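Long-range contacts in chemosensory protein (Mamestra brassicae, PDB 1N8V), which binds bromo-dodecanol in a hydrophobic interior between its helices and probably carries other small lipophilic ligands in chemosensory tissue: residues L47-I51 with Y88-W94; E79-E83 with R95-E99. One frame throughout, in Å; residues are numbered along the deposited sequence.

Contact 1: L47-I51 with Y88-W94; sequences LQDAI and YDPTGNW. With BDD (bromo-dodecanol), chain E; BDD (bromo-dodecanol), chain D.
The CD2 methyl of Leu47 sits over the face of the Tyr88 ring, 3.5 Å from the ring centroid and only 7° off its normal, a CH-pi contact in which the two side chains cross at about a right angle. A chi1 of -178° swings CG of Leu47 toward the ring, where CD2 covers it and the other methyl, CD1, turns to the chain E bromo-dodecanol. Ile51 divides its branches in a similar way. Its CG2 reaches the Tyr88 carbonyl oxygen and lies 3.9 Å from CD1 of Trp94, whereas CD1 of Ile51 packs against both alcohol chains. Two polar bonds flank this apolar layer. Trp94 NE1 donates to the Ile51 carbonyl oxygen at 2.8 Å, nearly straight at 171° and directed at a lone pair; the acceptor lies in the indole plane, so the bond helps fix the rotation of the ring. Nearer Tyr88, the bent side chain of Gln48 brings NE2 to 3.0 Å from the Tyr88 carbonyl oxygen, and the same amide nitrogen also bonds Glu52.

The next shell centres on Asp89, just beyond the helix end and first in a type I beta turn to Gly92. Its OD1 accepts from Asn93 N, and OD2 accepts from Trp94 N at 2.8 Å through a syn lone pair. OD2 also receives the hydroxyl of the chain E alcohol, O1, at 2.8 Å. The carboxylate thus ties the folded loop to the ligand head group, while O1 of the chain D alcohol sits over one face of the Trp94 indole. Farther out, Tyr88 OH is hydrogen-bonded to the Val30 carbonyl at the end of helix 20-30. The contact lays helix 38-53 against the C-terminal end of helix 78-88 and the loop leading to helix 95-102, contributing residues to the bromo-dodecanol pockets of this all-helical fold.

Contact 2: E79-E83 with R95-E99; sequences EIWRE and RKKYE. With BDD (bromo-dodecanol), chain E; BDD (bromo-dodecanol), chain D.
Trp81 and Glu99 join two helices of the all-alpha insect chemosensory protein (OS-D) fold. The two short segments run roughly antiparallel, at 151°, and their axes come no closer than 12.7 Å. At that spacing long side chains must bridge the gap. The apolar part belongs to Trp81: its CH2 lies 4.2 Å from CB of Tyr98, and CZ2 approaches CG of Arg95. A chi1 of 167°, which sets the indole beside the carbonyl carbon, turns it toward helix 95-102, and its six-membered ring also meets the chain E bromo-dodecanol. Ile70 and Ile74 of helix 60-76 pack on it as well.

Tyr98 reaches the second ligand, its OH making a weak 3.3 Å hydrogen bond with O1 of the chain D alcohol.

Among charged groups, Arg95 NH2 lies over one face of the Arg82 guanidinium, 3.5 Å from Arg82 NE, with the two planes 54° apart. Both arginines gather beside the Glu99 carboxylate, which probably helps balance their charges.

Three hydrogen bonds converge on OE2 of Glu99. Trp81 NE1 donates to its anti lone pair at 3.0 Å, from within the indole plane. The second is also a salt bridge, Arg95 NE meeting Glu99 OE2 at 2.9 Å from above the carboxylate plane. A water donates the third to OE2 while accepting from Arg82 NE, each at 3.0 Å.

How the contacts relate
The two contacts, with centres 11 Å apart, interleave along the chain: 47-51, then 79-83, then 88-94 and finally 95-99. Both depend on the last third of the chain, because helix 78-88 supplies 79-83 and leads into the loop of contact 1, which runs directly into helix 95-102 of contact 2. They touch where Asp89 OD2 packs 3.7 Å from Arg95 N. Together they set this continuous piece against helix 38-53 and fold its final helix back toward helix 78-88. Both border the same two alcohol molecules, so their packing could be sensitive to ligand occupancy, consistent with a protein that changes shape on binding.

Contact 1: L47-I51 with Y88-W94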
loop_
_atom_site.group_PDB
_atom_site.type_symbol
_atom_site.label_atom_id
_atom_site.label_comp_id
_atom_site.label_asym_id
_atom_site.label_seq_id
_atom_site.Cartn_x
_atom_site.Cartn_y
_atom_site.Cartn_z
ATOM N N LEU A 47 6.311 2.739 -4.640
ATOM C CA LEU A 47 5.283 1.746 -4.916
ATOM C C LEU A 47 5.357 1.147 -6.324
ATOM O O LEU A 47 5.265 -0.085 -6.498
ATOM C CB LEU A 47 3.875 2.345 -4.666
ATOM C CG LEU A 47 2.672 1.420 -4.863
ATOM C CD1 LEU A 47 2.822 0.121 -4.090
ATOM C CD2 LEU A 47 1.402 2.122 -4.460
ATOM N N GLN A 48 5.543 1.985 -7.339
ATOM C CA GLN A 48 5.616 1.465 -8.704
ATOM C C GLN A 48 6.772 0.465 -8.843
ATOM O O GLN A 48 6.611 -0.638 -9.428
ATOM C CB GLN A 48 5.793 2.577 -9.729
ATOM C CG GLN A 48 5.527 2.131 -11.142
ATOM C CD GLN A 48 4.112 1.664 -11.312
ATOM O OE1 GLN A 48 3.179 2.464 -11.175
ATOM N NE2 GLN A 48 3.933 0.387 -11.595
ATOM N N ASP A 49 7.937 0.843 -8.327
ATOM C CA ASP A 49 9.117 -0.014 -8.375
ATOM C C ASP A 49 8.818 -1.353 -7.706
ATOM O O ASP A 49 9.178 -2.424 -8.216
ATOM C CB ASP A 49 10.318 0.662 -7.698
ATOM C CG ASP A 49 11.566 -0.181 -7.743
ATOM O OD1 ASP A 49 12.209 -0.287 -8.809
ATOM O OD2 ASP A 49 11.959 -0.776 -6.724
ATOM N N ALA A 50 8.177 -1.338 -6.547
ATOM C CA ALA A 50 7.904 -2.570 -5.814
ATOM C C ALA A 50 6.967 -3.480 -6.600
ATOM O O ALA A 50 7.071 -4.712 -6.519
ATOM C CB ALA A 50 7.336 -2.257 -4.464
ATOM N N ILE A 51 6.050 -2.894 -7.353
ATOM C CA ILE A 51 5.139 -3.667 -8.214
ATOM C C ILE A 51 5.898 -4.323 -9.352
ATOM O O ILE A 51 5.618 -5.487 -9.737
ATOM C CB ILE A 51 4.036 -2.731 -8.786
ATOM C CG1 ILE A 51 3.127 -2.279 -7.661
ATOM C CG2 ILE A 51 3.219 -3.413 -9.917
ATOM C CD1 ILE A 51 2.447 -3.343 -7.001
ATOM N N TYR A 88 -1.617 1.634 -10.111
ATOM C CA TYR A 88 -0.236 1.146 -9.967
ATOM C C TYR A 88 0.054 -0.216 -10.609
ATOM O O TYR A 88 1.208 -0.548 -10.845
ATOM C CB TYR A 88 0.140 1.123 -8.474
ATOM C CG TYR A 88 0.439 2.519 -7.942
ATOM C CD1 TYR A 88 1.700 3.063 -8.066
ATOM C CD2 TYR A 88 -0.542 3.286 -7.331
ATOM C CE1 TYR A 88 1.981 4.335 -7.605
ATOM C CE2 TYR A 88 -0.283 4.552 -6.872
ATOM C CZ TYR A 88 0.991 5.072 -6.998
ATOM O OH TYR A 88 1.300 6.346 -6.532
ATOM N N ASP A 89 -0.977 -1.007 -10.878
ATOM C CA ASP A 89 -0.788 -2.335 -11.487
ATOM C C ASP A 89 -1.790 -2.509 -12.630
ATOM O O ASP A 89 -2.590 -3.431 -12.608
ATOM C CB ASP A 89 -0.971 -3.396 -10.399
ATOM C CG ASP A 89 -0.522 -4.783 -10.801
ATOM O OD1 ASP A 89 0.120 -4.980 -11.875
ATOM O OD2 ASP A 89 -0.810 -5.759 -10.051
ATOM N N PRO A 90 -1.728 -1.638 -13.642
ATOM C CA PRO A 90 -2.728 -1.640 -14.719
ATOM C C PRO A 90 -2.760 -2.920 -15.536
ATOM O O PRO A 90 -3.810 -3.193 -16.131
ATOM C CB PRO A 90 -2.302 -0.435 -15.587
ATOM C CG PRO A 90 -0.883 -0.291 -15.316
ATOM C CD PRO A 90 -0.755 -0.546 -13.829
ATOM N N THR A 91 -1.682 -3.689 -15.589
ATOM C CA THR A 91 -1.736 -4.949 -16.335
ATOM C C THR A 91 -2.117 -6.114 -15.418
ATOM O O THR A 91 -2.147 -7.279 -15.864
ATOM C CB THR A 91 -0.406 -5.269 -17.055
ATOM O OG1 THR A 91 0.620 -5.528 -16.103
ATOM C CG2 THR A 91 0.068 -4.089 -17.910
ATOM N N GLY A 92 -2.350 -5.840 -14.135
ATOM C CA GLY A 92 -2.772 -6.867 -13.204
ATOM C C GLY A 92 -1.806 -7.979 -12.857
ATOM O O GLY A 92 -2.221 -9.127 -12.719
ATOM N N ASN A 93 -0.540 -7.644 -12.650
ATOM C CA ASN A 93 0.459 -8.638 -12.273
ATOM C C ASN A 93 0.048 -9.346 -10.980
ATOM O O ASN A 93 0.240 -10.561 -10.834
ATOM C CB ASN A 93 1.849 -7.988 -12.047
ATOM C CG ASN A 93 2.470 -7.421 -13.333
ATOM O OD1 ASN A 93 2.633 -8.124 -14.296
ATOM N ND2 ASN A 93 2.799 -6.132 -13.328
ATOM N N TRP A 94 -0.448 -8.583 -10.006
ATOM C CA TRP A 94 -0.655 -9.097 -8.663
ATOM C C TRP A 94 -2.093 -9.124 -8.159
ATOM O O TRP A 94 -2.351 -9.613 -7.065
ATOM C CB TRP A 94 0.175 -8.257 -7.671
ATOM C CG TRP A 94 1.633 -8.106 -8.055
ATOM C CD1 TRP A 94 2.235 -6.990 -8.587
ATOM C CD2 TRP A 94 2.655 -9.099 -7.952
ATOM N NE1 TRP A 94 3.561 -7.241 -8.838
ATOM C CE2 TRP A 94 3.841 -8.532 -8.464
ATOM C CE3 TRP A 94 2.689 -10.418 -7.492
ATOM C CZ2 TRP A 94 5.052 -9.231 -8.484
ATOM C CZ3 TRP A 94 3.891 -11.112 -7.542
ATOM C CH2 TRP A 94 5.040 -10.511 -8.035
HETATM O O1 BDD E . -2.112 -5.185 -7.677
HETATM C C1 BDD E . -1.224 -4.751 -6.645
HETATM C C2 BDD E . -1.638 -3.370 -6.123
HETATM C C3 BDD E . -0.843 -3.031 -4.864
HETATM C C4 BDD E . -1.266 -1.713 -4.209
HETATM C C5 BDD E . -1.176 -1.821 -2.682
HETATM C C6 BDD E . -0.363 -0.711 -2.040
HETATM C C7 BDD E . -0.295 -0.850 -0.516
HETATM C C8 BDD E . 1.125 -0.780 0.001
HETATM C C9 BDD E . 1.179 -0.586 1.510
HETATM C C10 BDD E . 2.621 -0.523 2.019
HETATM C C11 BDD E . 2.824 -0.974 3.469
HETATM C C12 BDD E . 4.268 -1.470 3.804
HETATM BR BR BDD E . 4.584 -1.004 5.317
HETATM O O1 BDD D . 4.209 -7.874 -4.693
HETATM C C1 BDD D . 3.927 -6.508 -4.974
HETATM C C2 BDD D . 4.086 -5.711 -3.681
HETATM C C3 BDD D . 2.984 -4.664 -3.519
HETATM C C4 BDD D . 3.196 -3.789 -2.289
HETATM C C5 BDD D . 4.539 -3.074 -2.285
HETATM C C6 BDD D . 4.774 -2.223 -1.044
HETATM C C7 BDD D . 5.998 -1.318 -1.215
HETATM C C8 BDD D . 6.458 -0.682 0.092
HETATM C C9 BDD D . 7.449 0.459 -0.127
HETATM C C10 BDD D . 8.024 0.974 1.200
HETATM C C11 BDD D . 8.810 2.282 1.096
HETATM C C12 BDD D . 9.013 2.995 2.465
HETATM BR BR BDD D . 7.836 4.030 2.968
#

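Contact 2: E79-E83 with R95-E99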
loop_
_atom_site.group_PDB
_atom_site.type_symbol
_atom_site.label_atom_id
_atom_site.label_comp_id
_atom_site.label_asym_id
_atom_site.label_seq_id
_atom_site.Cartn_x
_atom_site.Cartn_y
_atom_site.Cartn_z
ATOM N N GLU A 79 -13.499 -0.141 -2.968
ATOM C CA GLU A 79 -13.310 0.952 -3.907
ATOM C C GLU A 79 -11.870 1.489 -3.875
ATOM O O GLU A 79 -11.312 1.830 -4.912
ATOM C CB GLU A 79 -14.300 2.078 -3.591
ATOM C CG GLU A 79 -15.764 1.693 -3.660
ATOM C CD GLU A 79 -16.271 0.949 -2.432
ATOM O OE1 GLU A 79 -15.675 1.036 -1.319
ATOM O OE2 GLU A 79 -17.302 0.257 -2.581
ATOM N N ILE A 80 -11.289 1.580 -2.679
ATOM C CA ILE A 80 -9.898 2.046 -2.543
ATOM C C ILE A 80 -8.950 1.008 -3.174
ATOM O O ILE A 80 -8.079 1.352 -3.954
ATOM C CB ILE A 80 -9.553 2.321 -1.075
ATOM C CG1 ILE A 80 -10.311 3.559 -0.563
ATOM C CG2 ILE A 80 -8.039 2.464 -0.907
ATOM C CD1 ILE A 80 -10.129 3.812 0.910
ATOM N N TRP A 81 -9.144 -0.265 -2.849
ATOM C CA TRP A 81 -8.339 -1.320 -3.476
ATOM C C TRP A 81 -8.405 -1.231 -4.994
ATOM O O TRP A 81 -7.373 -1.238 -5.668
ATOM C CB TRP A 81 -8.809 -2.707 -3.031
ATOM C CG TRP A 81 -8.257 -3.858 -3.841
ATOM C CD1 TRP A 81 -8.983 -4.718 -4.597
ATOM C CD2 TRP A 81 -6.877 -4.259 -4.014
ATOM N NE1 TRP A 81 -8.166 -5.651 -5.194
ATOM C CE2 TRP A 81 -6.866 -5.395 -4.849
ATOM C CE3 TRP A 81 -5.654 -3.814 -3.504
ATOM C CZ2 TRP A 81 -5.688 -6.054 -5.198
ATOM C CZ3 TRP A 81 -4.505 -4.455 -3.883
ATOM C CH2 TRP A 81 -4.521 -5.561 -4.701
ATOM N N ARG A 82 -9.609 -1.106 -5.529
ATOM C CA ARG A 82 -9.728 -1.075 -6.977
ATOM C C ARG A 82 -9.014 0.102 -7.650
ATOM O O ARG A 82 -8.404 -0.071 -8.725
ATOM C CB ARG A 82 -11.174 -1.198 -7.389
ATOM C CG ARG A 82 -11.598 -2.612 -7.133
ATOM C CD ARG A 82 -12.969 -2.867 -7.548
ATOM N NE ARG A 82 -13.317 -4.263 -7.379
ATOM C CZ ARG A 82 -14.388 -4.817 -7.904
ATOM N NH1 ARG A 82 -14.635 -6.096 -7.690
ATOM N NH2 ARG A 82 -15.193 -4.096 -8.661
ATOM N N GLU A 83 -9.093 1.280 -7.051
ATOM C CA GLU A 83 -8.448 2.418 -7.673
ATOM C C GLU A 83 -6.947 2.309 -7.564
ATOM O O GLU A 83 -6.221 2.702 -8.495
ATOM C CB GLU A 83 -8.951 3.767 -7.125
ATOM C CG GLU A 83 -8.578 4.088 -5.701
ATOM C CD GLU A 83 -9.181 5.398 -5.248
ATOM O OE1 GLU A 83 -9.569 6.188 -6.141
ATOM O OE2 GLU A 83 -9.265 5.641 -4.038
ATOM N N ARG A 95 -3.020 -8.548 -8.912
ATOM C CA ARG A 95 -4.389 -8.393 -8.404
ATOM C C ARG A 95 -5.041 -9.699 -7.992
ATOM O O ARG A 95 -5.508 -9.835 -6.845
ATOM C CB ARG A 95 -5.248 -7.644 -9.411
ATOM C CG ARG A 95 -6.643 -7.368 -8.903
ATOM C CD ARG A 95 -7.513 -6.530 -9.809
ATOM N NE ARG A 95 -8.904 -6.518 -9.350
ATOM C CZ ARG A 95 -9.881 -5.905 -9.999
ATOM N NH1 ARG A 95 -9.611 -5.199 -11.079
ATOM N NH2 ARG A 95 -11.122 -5.993 -9.555
ATOM N N LYS A 96 -5.060 -10.677 -8.891
ATOM C CA LYS A 96 -5.702 -11.934 -8.557
ATOM C C LYS A 96 -4.943 -12.677 -7.450
ATOM O O LYS A 96 -5.559 -13.264 -6.562
ATOM C CB LYS A 96 -5.900 -12.806 -9.780
ATOM C CG LYS A 96 -6.671 -14.076 -9.430
ATOM C CD LYS A 96 -7.161 -14.837 -10.633
ATOM C CE LYS A 96 -8.184 -15.920 -10.247
ATOM N NZ LYS A 96 -7.600 -16.980 -9.378
ATOM N N LYS A 97 -3.624 -12.610 -7.455
ATOM C CA LYS A 97 -2.845 -13.277 -6.422
ATOM C C LYS A 97 -3.187 -12.746 -5.028
ATOM O O LYS A 97 -3.367 -13.536 -4.095
ATOM C CB LYS A 97 -1.346 -13.156 -6.680
ATOM C CG LYS A 97 -0.848 -14.053 -7.796
ATOM C CD LYS A 97 0.648 -13.809 -8.073
ATOM C CE LYS A 97 1.213 -14.794 -9.101
ATOM N NZ LYS A 97 2.634 -14.496 -9.500
ATOM N N TYR A 98 -3.281 -11.436 -4.866
ATOM C CA TYR A 98 -3.592 -10.872 -3.541
ATOM C C TYR A 98 -5.041 -11.118 -3.171
ATOM O O TYR A 98 -5.344 -11.418 -2.001
ATOM C CB TYR A 98 -3.290 -9.374 -3.485
ATOM C CG TYR A 98 -1.844 -9.031 -3.147
ATOM C CD1 TYR A 98 -1.322 -9.304 -1.898
ATOM C CD2 TYR A 98 -1.028 -8.385 -4.066
ATOM C CE1 TYR A 98 -0.013 -8.981 -1.575
ATOM C CE2 TYR A 98 0.279 -8.063 -3.761
ATOM C CZ TYR A 98 0.772 -8.352 -2.499
ATOM O OH TYR A 98 2.076 -8.031 -2.156
ATOM N N GLU A 99 -5.954 -11.017 -4.134
ATOM C CA GLU A 99 -7.366 -11.268 -3.833
ATOM C C GLU A 99 -7.593 -12.713 -3.411
ATOM O O GLU A 99 -8.406 -12.986 -2.505
ATOM C CB GLU A 99 -8.253 -10.905 -5.016
ATOM C CG GLU A 99 -8.329 -9.405 -5.291
ATOM C CD GLU A 99 -9.095 -9.066 -6.552
ATOM O OE1 GLU A 99 -9.383 -10.027 -7.323
ATOM O OE2 GLU A 99 -9.377 -7.874 -6.786
HETATM O O1 BDD E . -2.112 -5.185 -7.677
HETATM C C1 BDD E . -1.224 -4.751 -6.645
HETATM C C2 BDD E . -1.638 -3.370 -6.123
HETATM C C3 BDD E . -0.843 -3.031 -4.864
HETATM C C4 BDD E . -1.266 -1.713 -4.209
HETATM C C5 BDD E . -1.176 -1.821 -2.682
HETATM C C6 BDD E . -0.363 -0.711 -2.040
HETATM C C7 BDD E . -0.295 -0.850 -0.516
HETATM C C8 BDD E . 1.125 -0.780 0.001
HETATM C C9 BDD E . 1.179 -0.586 1.510
HETATM C C10 BDD E . 2.621 -0.523 2.019
HETATM C C11 BDD E . 2.824 -0.974 3.469
HETATM C C12 BDD E . 4.268 -1.470 3.804
HETATM BR BR BDD E . 4.584 -1.004 5.317
HETATM O O1 BDD D . 4.209 -7.874 -4.693
HETATM C C1 BDD D . 3.927 -6.508 -4.974
HETATM C C2 BDD D . 4.086 -5.711 -3.681
HETATM C C3 BDD D . 2.984 -4.664 -3.519
HETATM C C4 BDD D . 3.196 -3.789 -2.289
HETATM C C5 BDD D . 4.539 -3.074 -2.285
HETATM C C6 BDD D . 4.774 -2.223 -1.044
HETATM C C7 BDD D . 5.998 -1.318 -1.215
HETATM C C8 BDD D . 6.458 -0.682 0.092
HETATM C C9 BDD D . 7.449 0.459 -0.127
HETATM C C10 BDD D . 8.024 0.974 1.200
HETATM C C11 BDD D . 8.810 2.282 1.096
HETATM C C12 BDD D . 9.013 2.995 2.465
HETATM BR BR BDD D . 7.836 4.030 2.968
HETATM O O HOH W 1 -11.687 -6.266 -5.849
#